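Local atomic coordinates of GTP cyclohydrolase 1 type 2 homolog (Escherichia coli, Escherichia coli O157:H7, PDB entry 1NMO), a protein that is of unknown function but binds two iron ions at a dinuclear site in a toroidal hexamer and may take part in degrading radiation-damaged nucleotides. Residues 35-40 and 237-242; 160-165 and 186-191; 148-153 and 215-220; 19-24 and 95-100. All coordinates share one frame; numbering follows the deposited sequence.

Two mixed sheets organise the chain, and the four contacts sample both, together with the metal site. Interaction 1 pairs strands at one edge of the five-stranded sheet, and interaction 4 lies where strand 92-95 of that sheet leads into helix 98-102. Interaction 2 belongs to the six-stranded sheet, with its centre about 38 Å from that of interaction 1 and on the opposite side of the chain's centre. Interaction 3 touches interaction 1 through Asp242, His216 and Arg220. Along the sequence, interaction 1 encloses interaction 3, which encloses interaction 2, while interactions 1 and 4 alternate their segments. Interactions 3 and 4 border the dinuclear site, interaction 3 supplying His215 and Glu219; interaction 2 lies far from it.

Interaction 1. Residues 35-40 and 237-242; sequences VQKIVT and DVTFID
Thr40 lays its methyl CG2 across CG1 of Val238 at 3.5 Å, tighter than an ordinary carbon-carbon contact, the two side chains crossing at about a right angle. A chi1 of 70° puts OG1 of Thr40 between its backbone N and carbonyl carbon, and there the oxygen meets the edge of the Phe240 ring, near its plane, lying 3.4 Å from Phe240 CB. The hydroxyl is hydrogen-bonded to Ser227 of helix 221-233, which covers this face of the sheet. Ile38 and Val238 share the face, side by side and pointing the same way, with Ile38 CB 4.0 Å from Val238 CG2.

Beneath these side chains runs a parallel ladder. Strand 37-40 pairs with strand 237-240, which forms one edge, within this chain, of a mixed five-stranded sheet; strand 59-62 lies on the far side of strand 37-41. Ile38 donates to Asp237 O and accepts from Thr239 N at 2.7 Å from Ile38 O. Thr40 repeats the pattern two residues on, giving its N-H to Thr239 O and receiving that of Ile241.

On the face that carries Lys37 and Val39, the side chains of Lys37 and Asp237 lie next to each other, pointing the same way, and form a salt bridge. Its NZ to OD2 separation is modelled at 2.5 Å, a short value whose exact length is doubtful. Farther along, Val39 CG1 lies 4.2 Å from Ile241 CD1, and both residues pack on Leu48 of helix 46-54.

Interaction 2. Residues 160-165 and 186-191; sequences TGPEVV and GVDAFI
Pro162 and Asp188 make the nearest carbon-carbon approach: the proline ring presents CG to Asp188 CB at 3.6 Å, and the two side chains cross obliquely. The same CG lies 3.7 Å from Asp188 OD1, which places the pyrrolidine against the carboxylate branch as well as its methylene. Beside this pair, with CG1 anti to the backbone N (chi1 167°), Val165 brings that methyl to Ala189, the carbons Val165 CG1 and Ala189 CB being 3.8 Å apart.

No direct hydrogen bond spans the two segments. A water supplies the polar link, donating to Val164 O at 2.6 Å and, weakly, to Asp188 OD2 at 3.4 Å. The main partners of that carboxylate oxygen are backbone groups just beyond the loop, the N-H of Gln166 and that of Arg167, which lie near the start of strand 165-170.

In fold terms, residues 160-165 lead into strand 165-170, which pairs in parallel with strand 189-192, the two being joined by a beta-alpha-beta crossover through helix 179-185. At the start of the segment, Thr160 packs on Leu55 of a neighbouring subunit.

Because two amides of the adjoining strand hold its carboxylate, Asp188 is consistent with a brace for the start of strand 165-170, whereas residues 160-164 meet Asp188 by van der Waals contact and one water.

Interaction 3. Residues 148-153 and 215-220; sequences ARLGRK and HHATER. With FE (Fe (III) ion), chain G; FE (Fe (III) ion), chain H.
Arg220 turns the edge of its guanidinium to the carbonyl of Leu150, and the bond from NH2 to Leu150 O is 2.9 Å long and nearly straight at 175°. The donor lies in the carbonyl plane on a lone pair, and the oxygen in turn lies in the plane of the guanidinium. A second carbonyl, Ala217 O, is gripped side-on by NE and NH2 together, NH2 at 2.9 Å from Ala217 O. NH2 thus serves both segments, and these bonds fix the rotation of the flat group. The bend of Arg220 at chi3 (-70°) places NE, which with NH2 reaches Ala217 O. Leu150 ends helix 139-150, and its carbonyl, at the end of the helix, would probably favour a cation there; Gly151 follows with positive phi.

Next to the guanidinium, Leu150 crosses Thr218 at a slant and brings CD1 to within 3.7 Å of Thr218 CG2. Arg152 comes in extended, and it is its methylene CD that rests on Ala217 CB at 3.6 Å, while NH2 at its far end is hydrogen-bonded to Pro246 O.

His215 takes no part in this packing and binds one iron through NE2 at 2.3 Å. Glu219 bridges, OE1 binding that same iron at 2.3 Å and OE2 the second iron at 2.3 Å. His64 completes the protein ligands of the first iron; His63, Asp101 and a water join Glu219 on the second. Such a carboxylate-bridged pair of ions is the dinuclear site of this DUF34/NIF3 protein, to which residues 215-220 contribute His215 and the bridging Glu219.

Interaction 4. Residues 19-24 and 95-100; sequences ISDYAP and GWHLPL
Asp21 fills the close-packed centre of this contact, its carboxylate gripped from several directions. OD1 takes the N-H of His97 ND1 at 2.8 Å on its syn lone pair, in a nearly straight bond (169°) that lies in the imidazole plane. His97 has CG anti to its backbone N (chi1 -171°), the rotamer that goes with ND1 facing Asp21. The carboxylate and ring planes are 35° apart. The anti lone pair of the same oxygen receives Tyr22 N, from the next residue. OD2 accepts Leu98 N at 3.0 Å, and Asn25 ND2 is its further partner, so both oxygens have two donors. Leu98 adds carbon beside the carboxylate, its CG 3.5 Å from Asp21 OD1, and Pro99 CD meets OD2 tip to tip at 3.4 Å. At the start of the loop, a separate apolar contact has Ile19 and Pro99 sliding past each other in opposite directions, Ile19 CD1 being 3.8 Å from Pro99 CG, and Ile19 CG2 meets CB of Leu98.

The bonds connect the loop after helix 3-13 with the turn between strand 92-95 and helix 98-102, next to the dinuclear site. The side chain of His97 comes within about 4 Å of a bound iron and of the side chain of the iron ligand His63, and its ring meets that of Trp68 edge to face. The His-carboxylate bond therefore fixes the rotation of a second-shell imidazole, with ND1 committed to Asp21.

Toward exposed Tyr22 the fit relaxes into carbon contacts. Tyr22 brings CD2 to 3.8 Å from His97 CE1, each atom lying at the edge of the other ring. Its CE2 reaches Leu98 CD1 only at 4.1 Å.

Interaction 1. Residues 35-40 and 237-242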
loop_
_atom_site.group_PDB
_atom_site.type_symbol
_atom_site.label_atom_id
_atom_site.label_comp_id
_atom_site.label_asym_id
_atom_site.label_seq_id
_atom_site.Cartn_x
_atom_site.Cartn_y
_atom_site.Cartn_z
ATOM N N VAL A 35 25.643 -6.957 -41.790
ATOM C CA VAL A 35 24.676 -7.169 -40.698
ATOM C C VAL A 35 24.219 -8.624 -40.585
ATOM O O VAL A 35 23.686 -9.195 -41.547
ATOM C CB VAL A 35 23.405 -6.311 -40.914
ATOM C CG1 VAL A 35 22.304 -6.829 -39.972
ATOM C CG2 VAL A 35 23.688 -4.812 -40.627
ATOM N N GLN A 36 24.426 -9.224 -39.429
ATOM C CA GLN A 36 24.024 -10.594 -39.165
ATOM C C GLN A 36 23.133 -10.726 -37.927
ATOM O O GLN A 36 22.116 -11.426 -37.962
ATOM C CB GLN A 36 25.225 -11.511 -38.948
ATOM C CG GLN A 36 24.785 -12.901 -38.391
ATOM C CD GLN A 36 23.703 -13.673 -39.305
ATOM O OE1 GLN A 36 22.936 -14.594 -38.812
ATOM N NE2 GLN A 36 23.653 -13.312 -40.637
ATOM N N LYS A 37 23.492 -10.050 -36.839
ATOM C CA LYS A 37 22.769 -10.131 -35.559
ATOM C C LYS A 37 21.867 -8.887 -35.409
ATOM O O LYS A 37 22.367 -7.759 -35.523
ATOM C CB LYS A 37 23.831 -10.225 -34.436
ATOM C CG LYS A 37 23.264 -10.243 -33.025
ATOM C CD LYS A 37 23.053 -11.638 -32.442
ATOM C CE LYS A 37 22.128 -11.562 -31.193
ATOM N NZ LYS A 37 21.348 -12.892 -30.850
ATOM N N ILE A 38 20.554 -9.066 -35.191
ATOM C CA ILE A 38 19.665 -7.908 -35.134
ATOM C C ILE A 38 18.727 -7.873 -33.917
ATOM O O ILE A 38 18.111 -8.911 -33.574
ATOM C CB ILE A 38 18.795 -7.858 -36.414
ATOM C CG1 ILE A 38 19.662 -7.897 -37.644
ATOM C CG2 ILE A 38 18.100 -6.584 -36.537
ATOM C CD1 ILE A 38 18.866 -7.457 -38.859
ATOM N N VAL A 39 18.655 -6.697 -33.270
ATOM C CA VAL A 39 17.789 -6.443 -32.141
ATOM C C VAL A 39 16.706 -5.423 -32.642
ATOM O O VAL A 39 17.029 -4.424 -33.334
ATOM C CB VAL A 39 18.615 -5.845 -30.924
ATOM C CG1 VAL A 39 17.701 -4.957 -30.013
ATOM C CG2 VAL A 39 19.295 -6.978 -30.132
ATOM N N THR A 40 15.432 -5.709 -32.311
ATOM C CA THR A 40 14.314 -4.910 -32.710
ATOM C C THR A 40 13.460 -4.612 -31.491
ATOM O O THR A 40 13.547 -5.315 -30.462
ATOM C CB THR A 40 13.456 -5.670 -33.744
ATOM O OG1 THR A 40 12.772 -6.765 -33.099
ATOM C CG2 THR A 40 14.353 -6.197 -34.882
ATOM N N ASP A 237 19.952 -13.328 -37.625
ATOM C CA ASP A 237 19.480 -13.733 -36.325
ATOM C C ASP A 237 18.727 -12.481 -35.734
ATOM O O ASP A 237 19.392 -11.578 -35.214
ATOM C CB ASP A 237 20.702 -14.117 -35.466
ATOM C CG ASP A 237 20.352 -14.310 -33.992
ATOM O OD1 ASP A 237 19.201 -14.723 -33.737
ATOM O OD2 ASP A 237 21.206 -14.091 -33.074
ATOM N N VAL A 238 17.387 -12.436 -35.781
ATOM C CA VAL A 238 16.654 -11.284 -35.275
ATOM C C VAL A 238 15.949 -11.551 -33.960
ATOM O O VAL A 238 15.208 -12.537 -33.851
ATOM C CB VAL A 238 15.630 -10.819 -36.312
ATOM C CG1 VAL A 238 15.113 -9.436 -35.940
ATOM C CG2 VAL A 238 16.314 -10.747 -37.707
ATOM N N THR A 239 16.164 -10.697 -32.939
ATOM C CA THR A 239 15.553 -10.902 -31.622
ATOM C C THR A 239 14.737 -9.669 -31.228
ATOM O O THR A 239 15.287 -8.615 -30.974
ATOM C CB THR A 239 16.656 -11.095 -30.527
ATOM O OG1 THR A 239 17.512 -12.191 -30.878
ATOM C CG2 THR A 239 16.046 -11.438 -29.162
ATOM N N PHE A 240 13.420 -9.804 -31.156
ATOM C CA PHE A 240 12.533 -8.710 -30.731
ATOM C C PHE A 240 12.523 -8.540 -29.201
ATOM O O PHE A 240 12.202 -9.498 -28.489
ATOM C CB PHE A 240 11.102 -8.987 -31.170
ATOM C CG PHE A 240 10.078 -8.092 -30.517
ATOM C CD1 PHE A 240 10.184 -6.718 -30.599
ATOM C CD2 PHE A 240 9.015 -8.629 -29.787
ATOM C CE1 PHE A 240 9.259 -5.890 -29.957
ATOM C CE2 PHE A 240 8.089 -7.774 -29.147
ATOM C CZ PHE A 240 8.222 -6.419 -29.230
ATOM N N ILE A 241 12.884 -7.348 -28.699
ATOM C CA ILE A 241 12.880 -7.062 -27.248
ATOM C C ILE A 241 11.760 -6.092 -26.862
ATOM O O ILE A 241 11.717 -4.957 -27.391
ATOM C CB ILE A 241 14.208 -6.440 -26.805
ATOM C CG1 ILE A 241 15.324 -7.394 -27.180
ATOM C CG2 ILE A 241 14.240 -6.267 -25.254
ATOM C CD1 ILE A 241 16.659 -7.056 -26.508
ATOM N N ASP A 242 10.840 -6.523 -25.993
ATOM C CA ASP A 242 9.738 -5.679 -25.531
ATOM C C ASP A 242 10.166 -4.922 -24.228
ATOM O O ASP A 242 10.152 -5.494 -23.152
ATOM C CB ASP A 242 8.508 -6.559 -25.246
ATOM C CG ASP A 242 7.284 -5.748 -24.681
ATOM O OD1 ASP A 242 7.358 -4.501 -24.556
ATOM O OD2 ASP A 242 6.230 -6.374 -24.366
#

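Interaction 2. Residues 160-165 and 186-191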
loop_
_atom_site.group_PDB
_atom_site.type_symbol
_atom_site.label_atom_id
_atom_site.label_comp_id
_atom_site.label_asym_id
_atom_site.label_seq_id
_atom_site.Cartn_x
_atom_site.Cartn_y
_atom_site.Cartn_z
ATOM N N THR A 160 -22.303 5.409 -23.364
ATOM C CA THR A 160 -23.379 5.517 -24.370
ATOM C C THR A 160 -23.211 4.625 -25.581
ATOM O O THR A 160 -23.785 4.892 -26.669
ATOM C CB THR A 160 -23.550 6.972 -24.842
ATOM O OG1 THR A 160 -22.411 7.359 -25.629
ATOM C CG2 THR A 160 -23.629 7.947 -23.589
ATOM N N GLY A 161 -22.428 3.560 -25.415
ATOM C CA GLY A 161 -22.201 2.672 -26.553
ATOM C C GLY A 161 -23.231 1.556 -26.612
ATOM O O GLY A 161 -23.871 1.291 -25.585
ATOM N N PRO A 162 -23.385 0.857 -27.766
ATOM C CA PRO A 162 -24.350 -0.241 -27.960
ATOM C C PRO A 162 -24.237 -1.232 -26.786
ATOM O O PRO A 162 -23.278 -1.127 -26.016
ATOM C CB PRO A 162 -23.910 -0.859 -29.319
ATOM C CG PRO A 162 -23.164 0.247 -30.016
ATOM C CD PRO A 162 -22.473 1.002 -28.927
ATOM N N GLU A 163 -25.170 -2.183 -26.633
ATOM C CA GLU A 163 -25.117 -3.147 -25.515
ATOM C C GLU A 163 -24.221 -4.312 -25.880
ATOM O O GLU A 163 -23.800 -5.094 -25.052
ATOM C CB GLU A 163 -26.526 -3.655 -25.148
ATOM C CG GLU A 163 -27.479 -3.984 -26.308
ATOM C CD GLU A 163 -28.734 -4.811 -25.829
ATOM O OE1 GLU A 163 -28.616 -6.088 -25.794
ATOM O OE2 GLU A 163 -29.813 -4.187 -25.466
ATOM N N VAL A 164 -23.964 -4.432 -27.167
ATOM C CA VAL A 164 -23.069 -5.461 -27.671
ATOM C C VAL A 164 -22.171 -4.790 -28.692
ATOM O O VAL A 164 -22.614 -3.892 -29.428
ATOM C CB VAL A 164 -23.855 -6.601 -28.330
ATOM C CG1 VAL A 164 -22.875 -7.682 -28.849
ATOM C CG2 VAL A 164 -24.786 -7.236 -27.258
ATOM N N VAL A 165 -20.914 -5.177 -28.719
ATOM C CA VAL A 165 -20.005 -4.600 -29.693
ATOM C C VAL A 165 -19.761 -5.632 -30.780
ATOM O O VAL A 165 -19.278 -6.757 -30.525
ATOM C CB VAL A 165 -18.638 -4.288 -29.083
ATOM C CG1 VAL A 165 -17.623 -3.979 -30.188
ATOM C CG2 VAL A 165 -18.749 -3.142 -28.175
ATOM N N GLY A 186 -19.644 4.508 -38.983
ATOM C CA GLY A 186 -20.605 3.663 -38.282
ATOM C C GLY A 186 -19.924 2.467 -37.638
ATOM O O GLY A 186 -19.666 1.422 -38.274
ATOM N N VAL A 187 -19.576 2.574 -36.370
ATOM C CA VAL A 187 -18.984 1.404 -35.740
ATOM C C VAL A 187 -19.578 1.335 -34.336
ATOM O O VAL A 187 -20.197 2.291 -33.911
ATOM C CB VAL A 187 -17.472 1.563 -35.641
ATOM C CG1 VAL A 187 -16.859 1.589 -37.054
ATOM C CG2 VAL A 187 -17.147 2.925 -34.860
ATOM N N ASP A 188 -19.395 0.230 -33.612
ATOM C CA ASP A 188 -19.918 0.206 -32.255
ATOM C C ASP A 188 -18.721 0.579 -31.336
ATOM O O ASP A 188 -18.902 1.143 -30.238
ATOM C CB ASP A 188 -20.368 -1.206 -31.845
ATOM C CG ASP A 188 -21.354 -1.838 -32.809
ATOM O OD1 ASP A 188 -22.188 -1.106 -33.366
ATOM O OD2 ASP A 188 -21.321 -3.081 -32.978
ATOM N N ALA A 189 -17.495 0.259 -31.756
ATOM C CA ALA A 189 -16.353 0.587 -30.890
ATOM C C ALA A 189 -15.160 1.075 -31.709
ATOM O O ALA A 189 -15.045 0.734 -32.925
ATOM C CB ALA A 189 -15.989 -0.603 -30.086
ATOM N N PHE A 190 -14.320 1.912 -31.085
ATOM C CA PHE A 190 -13.074 2.441 -31.741
ATOM C C PHE A 190 -12.012 2.193 -30.725
ATOM O O PHE A 190 -12.206 2.506 -29.535
ATOM C CB PHE A 190 -13.147 3.953 -32.060
ATOM C CG PHE A 190 -11.875 4.505 -32.636
ATOM C CD1 PHE A 190 -11.392 4.072 -33.869
ATOM C CD2 PHE A 190 -11.131 5.488 -31.938
ATOM C CE1 PHE A 190 -10.190 4.595 -34.437
ATOM C CE2 PHE A 190 -9.959 6.013 -32.474
ATOM C CZ PHE A 190 -9.469 5.563 -33.751
ATOM N N ILE A 191 -10.893 1.616 -31.159
ATOM C CA ILE A 191 -9.776 1.257 -30.285
ATOM C C ILE A 191 -8.509 1.939 -30.733
ATOM O O ILE A 191 -8.192 1.878 -31.935
ATOM C CB ILE A 191 -9.456 -0.269 -30.390
ATOM C CG1 ILE A 191 -10.702 -1.054 -30.149
ATOM C CG2 ILE A 191 -8.351 -0.713 -29.342
ATOM C CD1 ILE A 191 -10.493 -2.503 -30.392
HETATM O O HOH W 1 -24.004 -4.533 -31.536
#

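Interaction 3. Residues 148-153 and 215-220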
loop_
_atom_site.group_PDB
_atom_site.type_symbol
_atom_site.label_atom_id
_atom_site.label_comp_id
_atom_site.label_asym_id
_atom_site.label_seq_id
_atom_site.Cartn_x
_atom_site.Cartn_y
_atom_site.Cartn_z
ATOM N N ALA A 148 -6.458 -8.781 -21.238
ATOM C CA ALA A 148 -5.845 -10.128 -21.122
ATOM C C ALA A 148 -4.957 -10.337 -22.359
ATOM O O ALA A 148 -3.897 -10.931 -22.276
ATOM C CB ALA A 148 -6.946 -11.185 -21.089
ATOM N N ARG A 149 -5.402 -9.858 -23.522
ATOM C CA ARG A 149 -4.636 -9.999 -24.774
ATOM C C ARG A 149 -3.372 -9.164 -24.814
ATOM O O ARG A 149 -2.313 -9.655 -25.243
ATOM C CB ARG A 149 -5.528 -9.609 -25.974
ATOM C CG ARG A 149 -6.745 -10.530 -26.176
ATOM C CD ARG A 149 -6.381 -11.998 -25.897
ATOM N NE ARG A 149 -5.964 -12.726 -27.077
ATOM C CZ ARG A 149 -4.863 -13.475 -27.161
ATOM N NH1 ARG A 149 -4.038 -13.586 -26.094
ATOM N NH2 ARG A 149 -4.588 -14.149 -28.313
ATOM N N LEU A 150 -3.470 -7.901 -24.365
ATOM C CA LEU A 150 -2.329 -6.978 -24.366
ATOM C C LEU A 150 -1.572 -6.927 -23.060
ATOM O O LEU A 150 -0.526 -6.371 -23.050
ATOM C CB LEU A 150 -2.769 -5.536 -24.736
ATOM C CG LEU A 150 -3.601 -5.378 -26.026
ATOM C CD1 LEU A 150 -3.532 -3.944 -26.474
ATOM C CD2 LEU A 150 -3.129 -6.269 -27.169
ATOM N N GLY A 151 -2.081 -7.464 -21.952
ATOM C CA GLY A 151 -1.317 -7.423 -20.696
ATOM C C GLY A 151 -1.318 -6.044 -20.044
ATOM O O GLY A 151 -0.405 -5.667 -19.216
ATOM N N ARG A 152 -2.372 -5.299 -20.345
ATOM C CA ARG A 152 -2.488 -3.918 -19.844
ATOM C C ARG A 152 -3.938 -3.528 -19.784
ATOM O O ARG A 152 -4.655 -3.773 -20.718
ATOM C CB ARG A 152 -1.760 -2.927 -20.814
ATOM C CG ARG A 152 -1.953 -1.378 -20.477
ATOM C CD ARG A 152 -1.213 -0.490 -21.469
ATOM N NE ARG A 152 -1.128 0.915 -21.081
ATOM C CZ ARG A 152 -2.047 1.839 -21.358
ATOM N NH1 ARG A 152 -3.130 1.505 -22.031
ATOM N NH2 ARG A 152 -1.872 3.115 -20.959
ATOM N N LYS A 153 -4.384 -2.901 -18.694
ATOM C CA LYS A 153 -5.810 -2.471 -18.570
ATOM C C LYS A 153 -6.123 -1.263 -19.449
ATOM O O LYS A 153 -5.547 -0.180 -19.279
ATOM C CB LYS A 153 -6.124 -2.111 -17.102
ATOM C CG LYS A 153 -7.631 -1.802 -16.799
ATOM C CD LYS A 153 -7.840 -1.467 -15.315
ATOM C CE LYS A 153 -9.313 -1.280 -14.929
ATOM N NZ LYS A 153 -9.899 -0.098 -15.699
ATOM N N HIS A 215 -0.212 3.167 -26.016
ATOM C CA HIS A 215 0.558 3.388 -27.242
ATOM C C HIS A 215 1.558 2.276 -27.510
ATOM O O HIS A 215 1.587 1.627 -28.607
ATOM C CB HIS A 215 1.326 4.702 -27.201
ATOM C CG HIS A 215 1.850 5.095 -28.540
ATOM N ND1 HIS A 215 1.675 6.357 -29.082
ATOM C CD2 HIS A 215 2.606 4.412 -29.426
ATOM C CE1 HIS A 215 2.320 6.443 -30.235
ATOM N NE2 HIS A 215 2.891 5.270 -30.467
ATOM N N HIS A 216 2.460 2.114 -26.550
ATOM C CA HIS A 216 3.432 1.005 -26.656
ATOM C C HIS A 216 2.747 -0.398 -26.730
ATOM O O HIS A 216 3.154 -1.274 -27.539
ATOM C CB HIS A 216 4.324 0.991 -25.446
ATOM C CG HIS A 216 5.260 -0.166 -25.431
ATOM N ND1 HIS A 216 6.551 -0.092 -25.946
ATOM C CD2 HIS A 216 5.116 -1.416 -24.923
ATOM C CE1 HIS A 216 7.160 -1.252 -25.747
ATOM N NE2 HIS A 216 6.314 -2.071 -25.127
ATOM N N ALA A 217 1.748 -0.612 -25.867
ATOM C CA ALA A 217 0.998 -1.852 -25.804
ATOM C C ALA A 217 0.427 -2.278 -27.180
ATOM O O ALA A 217 0.479 -3.450 -27.543
ATOM C CB ALA A 217 -0.147 -1.691 -24.740
ATOM N N THR A 218 -0.038 -1.325 -27.979
ATOM C CA THR A 218 -0.593 -1.625 -29.275
ATOM C C THR A 218 0.369 -1.634 -30.467
ATOM O O THR A 218 -0.037 -2.050 -31.602
ATOM C CB THR A 218 -1.790 -0.681 -29.583
ATOM O OG1 THR A 218 -1.335 0.698 -29.615
ATOM C CG2 THR A 218 -2.899 -0.843 -28.442
ATOM N N GLU A 219 1.646 -1.266 -30.235
ATOM C CA GLU A 219 2.602 -1.223 -31.337
ATOM C C GLU A 219 3.811 -2.139 -31.147
ATOM O O GLU A 219 4.985 -1.814 -31.496
ATOM C CB GLU A 219 3.004 0.233 -31.647
ATOM C CG GLU A 219 1.735 0.979 -32.085
ATOM C CD GLU A 219 2.033 2.268 -32.769
ATOM O OE1 GLU A 219 3.163 2.804 -32.520
ATOM O OE2 GLU A 219 1.158 2.746 -33.536
ATOM N N ARG A 220 3.501 -3.277 -30.524
ATOM C CA ARG A 220 4.488 -4.297 -30.418
ATOM C C ARG A 220 4.122 -5.236 -31.615
ATOM O O ARG A 220 4.996 -5.828 -32.239
ATOM C CB ARG A 220 4.321 -5.036 -29.115
ATOM C CG ARG A 220 4.796 -4.301 -27.919
ATOM C CD ARG A 220 4.370 -5.114 -26.705
ATOM N NE ARG A 220 2.897 -5.047 -26.542
ATOM C CZ ARG A 220 2.244 -5.553 -25.496
ATOM N NH1 ARG A 220 2.907 -6.173 -24.523
ATOM N NH2 ARG A 220 0.938 -5.410 -25.414
HETATM FE FE FE G . 3.560 5.063 -32.615
HETATM FE FE FE H . 2.183 3.905 -35.219
HETATM O O HOH W 2 0.047 4.872 -35.591
#

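Interaction 4. Residues 19-24 and 95-100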
loop_
_atom_site.group_PDB
_atom_site.type_symbol
_atom_site.label_atom_id
_atom_site.label_comp_id
_atom_site.label_asym_id
_atom_site.label_seq_id
_atom_site.Cartn_x
_atom_site.Cartn_y
_atom_site.Cartn_z
ATOM N N ILE A 19 4.794 5.687 -49.343
ATOM C CA ILE A 19 4.127 6.332 -48.200
ATOM C C ILE A 19 4.779 7.593 -47.652
ATOM O O ILE A 19 5.958 7.580 -47.261
ATOM C CB ILE A 19 3.936 5.289 -47.074
ATOM C CG1 ILE A 19 3.092 4.151 -47.637
ATOM C CG2 ILE A 19 3.111 5.855 -45.921
ATOM C CD1 ILE A 19 3.321 2.838 -47.018
ATOM N N SER A 20 4.020 8.694 -47.609
ATOM C CA SER A 20 4.614 9.933 -47.135
ATOM C C SER A 20 4.553 9.906 -45.613
ATOM O O SER A 20 3.479 9.681 -45.027
ATOM C CB SER A 20 3.864 11.150 -47.675
ATOM O OG SER A 20 2.940 11.565 -46.666
ATOM N N ASP A 21 5.700 10.173 -44.991
ATOM C CA ASP A 21 5.833 10.097 -43.545
ATOM C C ASP A 21 6.335 11.363 -42.792
ATOM O O ASP A 21 6.821 12.329 -43.388
ATOM C CB ASP A 21 6.778 8.936 -43.295
ATOM C CG ASP A 21 6.356 8.092 -42.169
ATOM O OD1 ASP A 21 5.875 8.657 -41.149
ATOM O OD2 ASP A 21 6.536 6.856 -42.318
ATOM N N TYR A 22 6.220 11.334 -41.470
ATOM C CA TYR A 22 6.693 12.424 -40.593
ATOM C C TYR A 22 8.213 12.181 -40.342
ATOM O O TYR A 22 8.878 12.937 -39.590
ATOM C CB TYR A 22 5.980 12.368 -39.229
ATOM C CG TYR A 22 4.495 12.418 -39.290
ATOM C CD1 TYR A 22 3.836 13.655 -39.406
ATOM C CD2 TYR A 22 3.714 11.227 -39.261
ATOM C CE1 TYR A 22 2.421 13.734 -39.500
ATOM C CE2 TYR A 22 2.291 11.279 -39.360
ATOM C CZ TYR A 22 1.659 12.542 -39.480
ATOM O OH TYR A 22 0.290 12.668 -39.614
ATOM N N ALA A 23 8.758 11.103 -40.900
ATOM C CA ALA A 23 10.167 10.880 -40.648
ATOM C C ALA A 23 10.775 9.936 -41.672
ATOM O O ALA A 23 10.078 9.149 -42.336
ATOM C CB ALA A 23 10.383 10.379 -39.204
ATOM N N PRO A 24 12.090 10.035 -41.869
ATOM C CA PRO A 24 12.598 9.086 -42.872
ATOM C C PRO A 24 12.419 7.619 -42.504
ATOM O O PRO A 24 12.604 7.242 -41.367
ATOM C CB PRO A 24 14.079 9.438 -42.981
ATOM C CG PRO A 24 14.399 10.122 -41.569
ATOM C CD PRO A 24 13.141 10.974 -41.398
ATOM N N GLY A 95 14.513 2.312 -38.967
ATOM C CA GLY A 95 13.184 2.546 -38.401
ATOM C C GLY A 95 12.162 2.583 -39.575
ATOM O O GLY A 95 12.512 3.048 -40.680
ATOM N N TRP A 96 10.946 2.033 -39.404
ATOM C CA TRP A 96 9.867 2.131 -40.377
ATOM C C TRP A 96 8.635 2.593 -39.591
ATOM O O TRP A 96 8.117 1.867 -38.739
ATOM C CB TRP A 96 9.563 0.801 -41.051
ATOM C CG TRP A 96 10.463 0.560 -42.206
ATOM C CD1 TRP A 96 10.284 0.998 -43.479
ATOM C CD2 TRP A 96 11.765 -0.062 -42.177
ATOM N NE1 TRP A 96 11.376 0.706 -44.244
ATOM C CE2 TRP A 96 12.304 0.054 -43.476
ATOM C CE3 TRP A 96 12.526 -0.713 -41.170
ATOM C CZ2 TRP A 96 13.558 -0.434 -43.807
ATOM C CZ3 TRP A 96 13.765 -1.200 -41.480
ATOM C CH2 TRP A 96 14.284 -1.057 -42.808
ATOM N N HIS A 97 8.149 3.800 -39.870
ATOM C CA HIS A 97 6.987 4.346 -39.177
ATOM C C HIS A 97 5.672 3.964 -39.914
ATOM O O HIS A 97 5.280 2.798 -39.850
ATOM C CB HIS A 97 7.159 5.867 -39.025
ATOM C CG HIS A 97 6.141 6.526 -38.146
ATOM N ND1 HIS A 97 5.392 7.613 -38.565
ATOM C CD2 HIS A 97 5.700 6.226 -36.895
ATOM C CE1 HIS A 97 4.527 7.947 -37.617
ATOM N NE2 HIS A 97 4.692 7.126 -36.593
ATOM N N LEU A 98 5.014 4.851 -40.674
ATOM C CA LEU A 98 3.703 4.443 -41.231
ATOM C C LEU A 98 3.667 3.127 -41.992
ATOM O O LEU A 98 2.700 2.299 -41.847
ATOM C CB LEU A 98 3.073 5.593 -42.050
ATOM C CG LEU A 98 2.907 6.842 -41.125
ATOM C CD1 LEU A 98 2.300 8.035 -41.890
ATOM C CD2 LEU A 98 2.017 6.529 -39.943
ATOM N N PRO A 99 4.708 2.852 -42.785
ATOM C CA PRO A 99 4.619 1.566 -43.496
ATOM C C PRO A 99 4.435 0.407 -42.533
ATOM O O PRO A 99 3.743 -0.607 -42.844
ATOM C CB PRO A 99 5.941 1.497 -44.276
ATOM C CG PRO A 99 6.237 2.988 -44.546
ATOM C CD PRO A 99 5.918 3.588 -43.166
ATOM N N LEU A 100 5.018 0.517 -41.342
ATOM C CA LEU A 100 4.884 -0.616 -40.377
ATOM C C LEU A 100 3.535 -0.577 -39.631
ATOM O O LEU A 100 3.196 -1.495 -38.898
ATOM C CB LEU A 100 6.097 -0.653 -39.421
ATOM C CG LEU A 100 6.330 -1.970 -38.637
ATOM C CD1 LEU A 100 6.431 -3.178 -39.582
ATOM C CD2 LEU A 100 7.716 -1.825 -37.995
#